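Local structure of DUF3822 family protein (Bacteroides thetaiotaomicron VPI-5482, 3HRG) at residues A[50-55]-A[128-133]; A[14-17]-A[22-25]; A[202-205]-A[210-213]; A[174-177]-A[183-186]. The protein is of unknown function but has an actin-like ATPase fold, and so may bind a nucleotide as related proteins do. All coordinates share one frame; numbering follows the deposited sequence. Where two conformers were deposited one is given.

Contact 1 (A[50-55]-A[128-133])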
# COMPACT_ATOMS: atom_id res chain seq x y z
N ALA A 50 -4.93 -18.38 7.64
CA ALA A 50 -5.44 -18.85 8.94
C ALA A 50 -5.88 -17.67 9.79
O ALA A 50 -6.91 -17.74 10.47
CB ALA A 50 -4.41 -19.76 9.69
N ASN A 51 -5.11 -16.58 9.76
CA ASN A 51 -5.51 -15.36 10.48
C ASN A 51 -6.80 -14.79 9.90
O ASN A 51 -7.66 -14.35 10.67
CB ASN A 51 -4.40 -14.31 10.46
CG ASN A 51 -3.36 -14.53 11.56
OD1 ASN A 51 -3.63 -14.28 12.72
ND2 ASN A 51 -2.15 -14.91 11.18
N LEU A 52 -6.91 -14.80 8.57
CA LEU A 52 -8.10 -14.30 7.89
C LEU A 52 -9.34 -15.13 8.26
O LEU A 52 -10.39 -14.56 8.57
CB LEU A 52 -7.85 -14.28 6.37
CG LEU A 52 -8.83 -13.60 5.41
CD1 LEU A 52 -8.93 -12.15 5.75
CD2 LEU A 52 -8.34 -13.78 3.98
N LYS A 53 -9.22 -16.45 8.23
CA LYS A 53 -10.35 -17.30 8.58
C LYS A 53 -10.78 -17.04 10.02
O LYS A 53 -11.97 -17.03 10.31
CB LYS A 53 -10.05 -18.77 8.33
CG LYS A 53 -9.96 -19.12 6.84
CD LYS A 53 -9.57 -20.57 6.62
CE LYS A 53 -9.55 -20.92 5.14
NZ LYS A 53 -9.25 -22.37 4.89
N ASN A 54 -9.81 -16.85 10.92
CA ASN A 54 -10.13 -16.53 12.32
C ASN A 54 -10.90 -15.21 12.46
O ASN A 54 -11.91 -15.17 13.14
CB ASN A 54 -8.86 -16.43 13.19
CG ASN A 54 -8.30 -17.77 13.58
OD1 ASN A 54 -9.01 -18.77 13.53
ND2 ASN A 54 -7.03 -17.80 14.01
N VAL A 55 -10.45 -14.15 11.79
CA VAL A 55 -11.13 -12.84 11.94
C VAL A 55 -12.53 -12.86 11.30
O VAL A 55 -13.45 -12.24 11.83
CB VAL A 55 -10.30 -11.64 11.41
CG1 VAL A 55 -10.34 -11.54 9.90
CG2 VAL A 55 -10.85 -10.33 12.00
N TYR A 128 -6.70 -15.60 -1.63
CA TYR A 128 -7.59 -15.22 -2.73
C TYR A 128 -8.85 -16.11 -2.81
O TYR A 128 -9.96 -15.61 -2.94
CB TYR A 128 -6.85 -15.23 -4.09
CG TYR A 128 -7.84 -15.06 -5.22
CD1 TYR A 128 -8.34 -13.80 -5.51
CD2 TYR A 128 -8.33 -16.14 -5.92
CE1 TYR A 128 -9.30 -13.61 -6.52
CE2 TYR A 128 -9.30 -15.97 -6.91
CZ TYR A 128 -9.76 -14.69 -7.20
OH TYR A 128 -10.71 -14.48 -8.18
N THR A 129 -8.67 -17.42 -2.75
CA THR A 129 -9.78 -18.38 -2.80
C THR A 129 -10.77 -18.11 -1.69
O THR A 129 -11.97 -18.07 -1.91
CB THR A 129 -9.25 -19.81 -2.68
OG1 THR A 129 -8.29 -20.02 -3.74
CG2 THR A 129 -10.37 -20.86 -2.76
N PHE A 130 -10.26 -17.88 -0.49
CA PHE A 130 -11.12 -17.61 0.63
C PHE A 130 -11.89 -16.31 0.42
O PHE A 130 -13.10 -16.28 0.61
CB PHE A 130 -10.36 -17.56 1.94
CG PHE A 130 -11.22 -17.23 3.11
CD1 PHE A 130 -12.04 -18.18 3.67
CD2 PHE A 130 -11.24 -15.94 3.62
CE1 PHE A 130 -12.87 -17.88 4.73
CE2 PHE A 130 -12.06 -15.62 4.70
CZ PHE A 130 -12.87 -16.58 5.25
N LEU A 131 -11.20 -15.24 0.03
CA LEU A 131 -11.87 -13.95 -0.18
C LEU A 131 -12.86 -13.94 -1.35
O LEU A 131 -13.91 -13.30 -1.26
CB LEU A 131 -10.85 -12.82 -0.30
CG LEU A 131 -10.12 -12.52 1.01
CD1 LEU A 131 -8.84 -11.65 0.76
CD2 LEU A 131 -11.06 -11.86 2.05
N ASN A 132 -12.55 -14.66 -2.42
CA ASN A 132 -13.44 -14.76 -3.57
C ASN A 132 -14.73 -15.51 -3.19
O ASN A 132 -15.79 -15.23 -3.73
CB ASN A 132 -12.71 -15.43 -4.73
CG ASN A 132 -13.56 -15.53 -5.97
OD1 ASN A 132 -13.84 -14.51 -6.63
ND2 ASN A 132 -13.91 -16.74 -6.33
N GLU A 133 -14.64 -16.44 -2.24
CA GLU A 133 -15.83 -17.16 -1.76
C GLU A 133 -16.71 -16.21 -0.96
O GLU A 133 -17.92 -16.25 -1.11
CB GLU A 133 -15.45 -18.39 -0.89
CG GLU A 133 -14.85 -19.55 -1.69
CD GLU A 133 -14.07 -20.61 -0.87
OE1 GLU A 133 -13.68 -20.34 0.30
OE2 GLU A 133 -13.82 -21.71 -1.44
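Helices 50-55 and 128-133 run roughly parallel where Lys-53 and Phe-130 meet, their axes 25° apart in direction and 10.6 Å apart at closest approach. That spacing is bridged by side chains alone. The ring of Phe-130 reaches across and is met by two neighbours. Lys-53 comes over one face with its aliphatic chain, not its charge. Its CG lies 4.0 Å from the centroid of the Phe-130 ring, a CH-pi contact set toward the rim. The rest of the lysine chain runs on extended, and its CE stays 4.0 Å from CD1 of Phe-130. Leu-52 approaches the same ring obliquely, with its CD2 3.6 Å from CD2 of Phe-130. In the conformer described, CG of Leu-52 is anti to the backbone N (chi1 -170°), which carries the branch toward the other helix. There CD2 of Leu-52 also lies 3.7 Å from CG of Leu-131. An alanine in place of Phe-130 would probably leave Leu-52 and the methylenes of Lys-53 without their partner and open a gap between the helices. Phe-56 adds an edge-to-face contact to the ring of Phe-130. Beneath, Leu-52 and Leu-131 both rest on Leu-17 of strand 12-17. Helices 48-58 and 125-134 thus pack side by side on a mixed sheet, as in the layered alpha/beta domains of the actin-like ATPase fold.

Contact 2 (A[14-17]-A[22-25])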
# COMPACT_ATOMS: atom_id res chain seq x y z
N SER A 14 -13.58 -1.64 3.08
CA SER A 14 -12.19 -1.69 2.58
C SER A 14 -11.40 -2.48 3.60
O SER A 14 -11.54 -2.26 4.82
CB SER A 14 -11.60 -0.33 2.35
OG SER A 14 -12.31 0.36 1.35
N ILE A 15 -10.63 -3.43 3.10
CA ILE A 15 -9.84 -4.34 3.90
C ILE A 15 -8.39 -4.26 3.51
O ILE A 15 -8.08 -4.43 2.32
CB ILE A 15 -10.28 -5.81 3.64
CG1 ILE A 15 -11.77 -6.04 4.01
CG2 ILE A 15 -9.43 -6.79 4.47
CD1 ILE A 15 -12.30 -7.42 3.67
N ARG A 16 -7.51 -4.01 4.49
CA ARG A 16 -6.07 -3.97 4.24
C ARG A 16 -5.46 -5.18 4.91
O ARG A 16 -5.62 -5.35 6.13
CB ARG A 16 -5.39 -2.71 4.78
CG ARG A 16 -3.84 -2.75 4.61
CD ARG A 16 -3.17 -1.45 4.99
NE ARG A 16 -3.46 -1.04 6.36
CZ ARG A 16 -2.65 -1.25 7.40
NH1 ARG A 16 -1.47 -1.83 7.24
NH2 ARG A 16 -3.01 -0.83 8.60
N LEU A 17 -4.75 -6.00 4.13
CA LEU A 17 -4.09 -7.19 4.62
C LEU A 17 -2.58 -7.01 4.62
O LEU A 17 -1.98 -6.57 3.63
CB LEU A 17 -4.43 -8.42 3.78
CG LEU A 17 -5.92 -8.75 3.62
CD1 LEU A 17 -6.08 -9.98 2.75
CD2 LEU A 17 -6.61 -8.93 4.97
N PHE A 22 -4.42 -6.49 10.24
CA PHE A 22 -5.46 -6.23 9.27
C PHE A 22 -6.28 -5.01 9.71
O PHE A 22 -6.59 -4.88 10.92
CB PHE A 22 -6.42 -7.41 9.07
CG PHE A 22 -5.76 -8.75 8.78
CD1 PHE A 22 -4.59 -8.87 8.08
CD2 PHE A 22 -6.47 -9.91 9.10
CE1 PHE A 22 -4.06 -10.13 7.78
CE2 PHE A 22 -5.96 -11.16 8.83
CZ PHE A 22 -4.75 -11.28 8.17
N SER A 23 -6.66 -4.17 8.74
CA SER A 23 -7.45 -2.96 8.97
C SER A 23 -8.68 -3.02 8.13
O SER A 23 -8.64 -3.47 6.99
CB SER A 23 -6.68 -1.69 8.55
OG SER A 23 -5.47 -1.64 9.22
N PHE A 24 -9.78 -2.53 8.68
CA PHE A 24 -11.05 -2.54 8.03
C PHE A 24 -11.71 -1.15 8.16
O PHE A 24 -11.65 -0.55 9.24
CB PHE A 24 -11.97 -3.55 8.70
CG PHE A 24 -11.42 -4.94 8.76
CD1 PHE A 24 -10.60 -5.33 9.80
CD2 PHE A 24 -11.73 -5.85 7.79
CE1 PHE A 24 -10.10 -6.63 9.85
CE2 PHE A 24 -11.25 -7.13 7.84
CZ PHE A 24 -10.42 -7.52 8.85
N SER A 25 -12.32 -0.65 7.10
CA SER A 25 -13.05 0.61 7.19
C SER A 25 -14.32 0.52 6.36
O SER A 25 -14.37 -0.17 5.35
CB SER A 25 -12.22 1.80 6.77
OG SER A 25 -11.89 1.68 5.41
O HOH W 1 -14.23 1.69 2.55
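Leu-17 and Phe-22 both turn CG anti to the carbonyl carbon (chi1 -55° and -52°), and this brings a methyl of one over the ring of the other. CD2 of Leu-17 sits 3.9 Å from the centroid of the Phe-22 ring, over one face, a CH-pi contact. Ile-15 meets the ring of Phe-24 obliquely with both branches. Its CG1 lies 3.8 Å from CD2 of Phe-24, and its CG2 3.8 Å from CE2. A serine in place of Ile-15 would probably leave that side of the Phe-24 ring without its apolar partner. Backbone bonds join the antiparallel strands at Ser-14 with Ser-25 and at Arg-16 with Ser-23. The straightest runs from Arg-16 N to Ser-23 O, 2.8 Å. The face bearing Ser-14, Arg-16, Ser-23 and Ser-25 is polar. In the conformer described, Arg-16 bends at chi3 and its NH2 lies 2.7 Å from Ser-23 OG. Firm partners lie outside: Arg-16 NE forms a salt bridge with Asp-249, and Ser-23 OG is hydrogen-bonded to Glu-39. The hairpin sits inside a mixed sheet, with strand 68-73 beside 12-17 and strand 33-40 beside 22-28. Helix 48-58 covers Leu-17 and Phe-22, and helix 248-255 packs on the serines.

Contact 3 (A[202-205]-A[210-213])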
# COMPACT_ATOMS: atom_id res chain seq x y z
N TYR A 202 20.21 4.75 -1.20
CA TYR A 202 20.52 4.09 -2.46
C TYR A 202 19.62 4.67 -3.56
O TYR A 202 20.09 5.05 -4.63
CB TYR A 202 20.30 2.57 -2.39
CG TYR A 202 20.62 1.92 -3.69
CD1 TYR A 202 21.90 1.53 -3.97
CD2 TYR A 202 19.65 1.72 -4.66
CE1 TYR A 202 22.23 0.99 -5.17
CE2 TYR A 202 19.97 1.17 -5.89
CZ TYR A 202 21.26 0.81 -6.13
OH TYR A 202 21.64 0.24 -7.32
N VAL A 203 18.32 4.68 -3.31
CA VAL A 203 17.38 5.20 -4.31
C VAL A 203 17.61 6.70 -4.57
O VAL A 203 17.50 7.16 -5.68
CB VAL A 203 15.92 4.92 -3.93
CG1 VAL A 203 14.96 5.58 -4.94
CG2 VAL A 203 15.67 3.37 -3.80
N TRP A 204 17.91 7.46 -3.53
CA TRP A 204 18.17 8.87 -3.69
C TRP A 204 19.30 9.09 -4.70
O TRP A 204 19.23 9.97 -5.56
CB TRP A 204 18.57 9.50 -2.35
CG TRP A 204 18.51 11.03 -2.33
CD1 TRP A 204 19.47 11.91 -2.73
CD2 TRP A 204 17.43 11.81 -1.84
NE1 TRP A 204 19.01 13.21 -2.57
CE2 TRP A 204 17.76 13.16 -2.00
CE3 TRP A 204 16.17 11.49 -1.33
CZ2 TRP A 204 16.89 14.19 -1.66
CZ3 TRP A 204 15.31 12.51 -0.97
CH2 TRP A 204 15.68 13.86 -1.13
N LYS A 205 20.39 8.32 -4.54
CA LYS A 205 21.56 8.44 -5.41
C LYS A 205 21.24 7.92 -6.82
O LYS A 205 21.62 8.53 -7.81
CB LYS A 205 22.78 7.72 -4.80
CG LYS A 205 24.12 7.88 -5.56
CD LYS A 205 24.61 9.35 -5.60
CE LYS A 205 25.91 9.55 -6.38
NZ LYS A 205 25.80 9.11 -7.79
N ASN A 210 18.53 15.76 -5.64
CA ASN A 210 19.35 16.87 -5.15
C ASN A 210 19.24 16.91 -3.63
O ASN A 210 18.14 17.08 -3.08
CB ASN A 210 18.86 18.16 -5.80
CG ASN A 210 19.72 19.33 -5.47
OD1 ASN A 210 19.78 19.76 -4.33
ND2 ASN A 210 20.37 19.88 -6.48
N GLN A 211 20.37 16.75 -2.95
CA GLN A 211 20.39 16.73 -1.48
C GLN A 211 19.83 18.00 -0.80
O GLN A 211 19.31 17.88 0.30
CB GLN A 211 21.78 16.42 -0.95
CG GLN A 211 22.28 15.02 -1.30
CD GLN A 211 23.65 14.78 -0.72
OE1 GLN A 211 24.66 14.75 -1.45
NE2 GLN A 211 23.73 14.71 0.59
N GLU A 212 19.92 19.15 -1.46
CA GLU A 212 19.38 20.43 -0.96
C GLU A 212 17.92 20.76 -1.31
O GLU A 212 17.19 21.23 -0.46
CB GLU A 212 20.27 21.61 -1.49
CG GLU A 212 19.65 23.08 -1.42
CD GLU A 212 19.33 23.59 0.00
OE1 GLU A 212 20.14 23.42 0.95
OE2 GLU A 212 18.26 24.20 0.18
N ARG A 213 17.55 20.55 -2.58
CA ARG A 213 16.22 20.88 -3.13
C ARG A 213 15.14 19.82 -2.92
O ARG A 213 14.02 20.13 -2.51
CB ARG A 213 16.35 21.10 -4.65
CG ARG A 213 15.06 21.42 -5.46
CD ARG A 213 15.35 21.26 -6.97
NE ARG A 213 15.46 19.83 -7.35
CZ ARG A 213 16.14 19.34 -8.40
NH1 ARG A 213 16.85 20.14 -9.19
NH2 ARG A 213 16.16 18.03 -8.64
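The indole of Trp-204 meets the chain at Asn-210 and Gln-211 with its edge, and no hydrogen bond crosses between the two segments. NE1 of Trp-204 lies 3.8 Å from Gln-211 N, which sits at the ring edge, in plane. Beside it, CZ2 comes 3.5 Å from Asn-210 O, near the ring plane. The side chain of Gln-211 adds one further touch, its CG 3.9 Å from Trp-204 NE1. Trp-204 holds CG anti to its own N (chi1 -165°), and this sends the long ring out from helix 193-206 toward the loop. The loop is shaped by Asn-210. CB of Asn-210 points away from the helix, and OD1 turns to the backbone of the residues that follow. OD1 accepts from Glu-212 N at 2.9 Å and from Arg-213 N at 2.9 Å. The two donors reach it from opposite faces of the amide plane. The bond from Arg-213 is the straighter at its hydrogen, 165° against 134°. This double grip probably limits rotation of the amide. Phe-209 packs edge-to-face with Trp-204, and Met-163 of strand 162-167 also touches the indole. Gln-211 NE2 bonds to Phe-235 O. The geometry is that of an Asx turn and Asx motif, here in the connection from helix 193-206 to strand 215-220 of the alpha/beta domain.

Contact 4 (A[174-177]-A[183-186])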
# COMPACT_ATOMS: atom_id res chain seq x y z
N ILE A 174 8.99 2.51 -1.44
CA ILE A 174 9.49 3.81 -1.89
C ILE A 174 8.84 4.20 -3.21
O ILE A 174 8.85 3.42 -4.17
CB ILE A 174 11.01 3.81 -2.02
CG1 ILE A 174 11.66 3.42 -0.69
CG2 ILE A 174 11.54 5.18 -2.52
CD1 ILE A 174 13.18 3.34 -0.73
N TYR A 175 8.31 5.43 -3.25
CA TYR A 175 7.58 5.99 -4.39
C TYR A 175 8.16 7.37 -4.68
O TYR A 175 8.06 8.29 -3.85
CB TYR A 175 6.10 6.10 -4.09
CG TYR A 175 5.50 4.81 -3.57
CD1 TYR A 175 5.14 3.78 -4.44
CD2 TYR A 175 5.35 4.60 -2.21
CE1 TYR A 175 4.59 2.57 -3.95
CE2 TYR A 175 4.77 3.41 -1.70
CZ TYR A 175 4.42 2.39 -2.59
OH TYR A 175 3.91 1.21 -2.11
N CYS A 176 8.75 7.53 -5.86
CA CYS A 176 9.41 8.79 -6.23
C CYS A 176 8.72 9.50 -7.37
O CYS A 176 8.30 8.85 -8.33
CB CYS A 176 10.89 8.53 -6.59
SG CYS A 176 11.80 7.87 -5.22
N PHE A 177 8.67 10.84 -7.29
CA PHE A 177 7.96 11.65 -8.27
C PHE A 177 8.61 12.94 -8.69
O PHE A 177 9.35 13.55 -7.93
CB PHE A 177 6.60 12.09 -7.68
CG PHE A 177 5.67 10.97 -7.37
CD1 PHE A 177 5.74 10.32 -6.14
CD2 PHE A 177 4.76 10.54 -8.32
CE1 PHE A 177 4.84 9.27 -5.88
CE2 PHE A 177 3.89 9.52 -8.04
CZ PHE A 177 3.93 8.88 -6.84
N LEU A 183 8.42 8.20 -11.03
CA LEU A 183 9.78 7.87 -11.50
C LEU A 183 10.22 6.45 -11.08
O LEU A 183 11.00 5.80 -11.80
CB LEU A 183 10.78 8.86 -10.91
CG LEU A 183 10.61 10.36 -11.18
CD1 LEU A 183 11.55 11.17 -10.28
CD2 LEU A 183 10.79 10.72 -12.65
N LEU A 184 9.72 5.99 -9.93
CA LEU A 184 10.09 4.70 -9.37
C LEU A 184 9.13 4.27 -8.29
O LEU A 184 8.66 5.13 -7.51
CB LEU A 184 11.50 4.81 -8.76
CG LEU A 184 12.17 3.64 -8.03
CD1 LEU A 184 13.72 3.71 -8.27
CD2 LEU A 184 11.81 3.59 -6.56
N ALA A 185 8.84 2.97 -8.26
CA ALA A 185 8.04 2.36 -7.18
C ALA A 185 8.65 0.99 -6.87
O ALA A 185 8.65 0.11 -7.72
CB ALA A 185 6.62 2.19 -7.61
N ASN A 186 9.25 0.84 -5.69
CA ASN A 186 9.80 -0.47 -5.31
C ASN A 186 9.78 -0.62 -3.80
O ASN A 186 9.61 0.34 -3.05
CB ASN A 186 11.21 -0.71 -5.87
CG ASN A 186 11.61 -2.18 -5.83
OD1 ASN A 186 10.76 -3.05 -5.99
ND2 ASN A 186 12.88 -2.47 -5.59
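Cys-176 lies at the apolar centre, facing both Leu-183 and Leu-184. Its CB is 4.3 Å from CB of Leu-183 and 4.3 Å from CB of Leu-184. These are loose approaches, as is that of Ile-174 CG2, 4.4 Å from CD2 of Leu-184. Leu-184 turns CG anti to its backbone N (chi1 178°), which lays CD2 alongside the Ile-174 backbone, 3.8 Å from its O. Val-203 of helix 193-206 covers Ile-174 and Cys-176. On the opposite face of the sheet, CB of Ala-185 meets the ring of Tyr-175 obliquely, 3.8 Å from CD1. Helix 144-154 packs on that face through Leu-147 and Ile-148. The strands form a beta hairpin in a mixed sheet, with 181-189 an edge strand within the chain. Two residues opposite one make a classic beta bulge. Leu-183 N bonds to Cys-176 O, while Cys-176 N bonds to Leu-184 O, with the extra residue between. Leu-183 also reaches past the bulge, its CD1 3.8 Å from C of Phe-177. Regular pairing resumes with Tyr-175 and Ala-185, a non-hydrogen-bonded pair. In the hydrogen-bonded pair that follows, Ile-174 N bonds to Asn-186 O almost straight, 175° at the hydrogen, and Asn-186 N returns a bond to Ile-174 O, 3.0 Å. Farther out on the Tyr-175 side, the phenol OH is hydrogen-bonded to Ser-144 OG.

Overall arrangement
Contacts 2 and 4 are the buried ones. Each pairs the strands of an antiparallel hairpin in a five-stranded mixed sheet of the same strand order, and their centres are about 24 Å apart on opposite sides of the chain's centre. Contacts 1 and 3 lie farther out and are only partly buried. Contact 1 touches contact 2, since its helices pack on Leu-17 and Phe-22 at the end of that hairpin. Contact 3 touches contact 4 through Val-203. The hairpins depend on backbone hydrogen bonds, regular in contact 2 and bulged in contact 4. Contact 1 is apolar side-chain packing, while contact 3 sets an indole edge against a loop backbone.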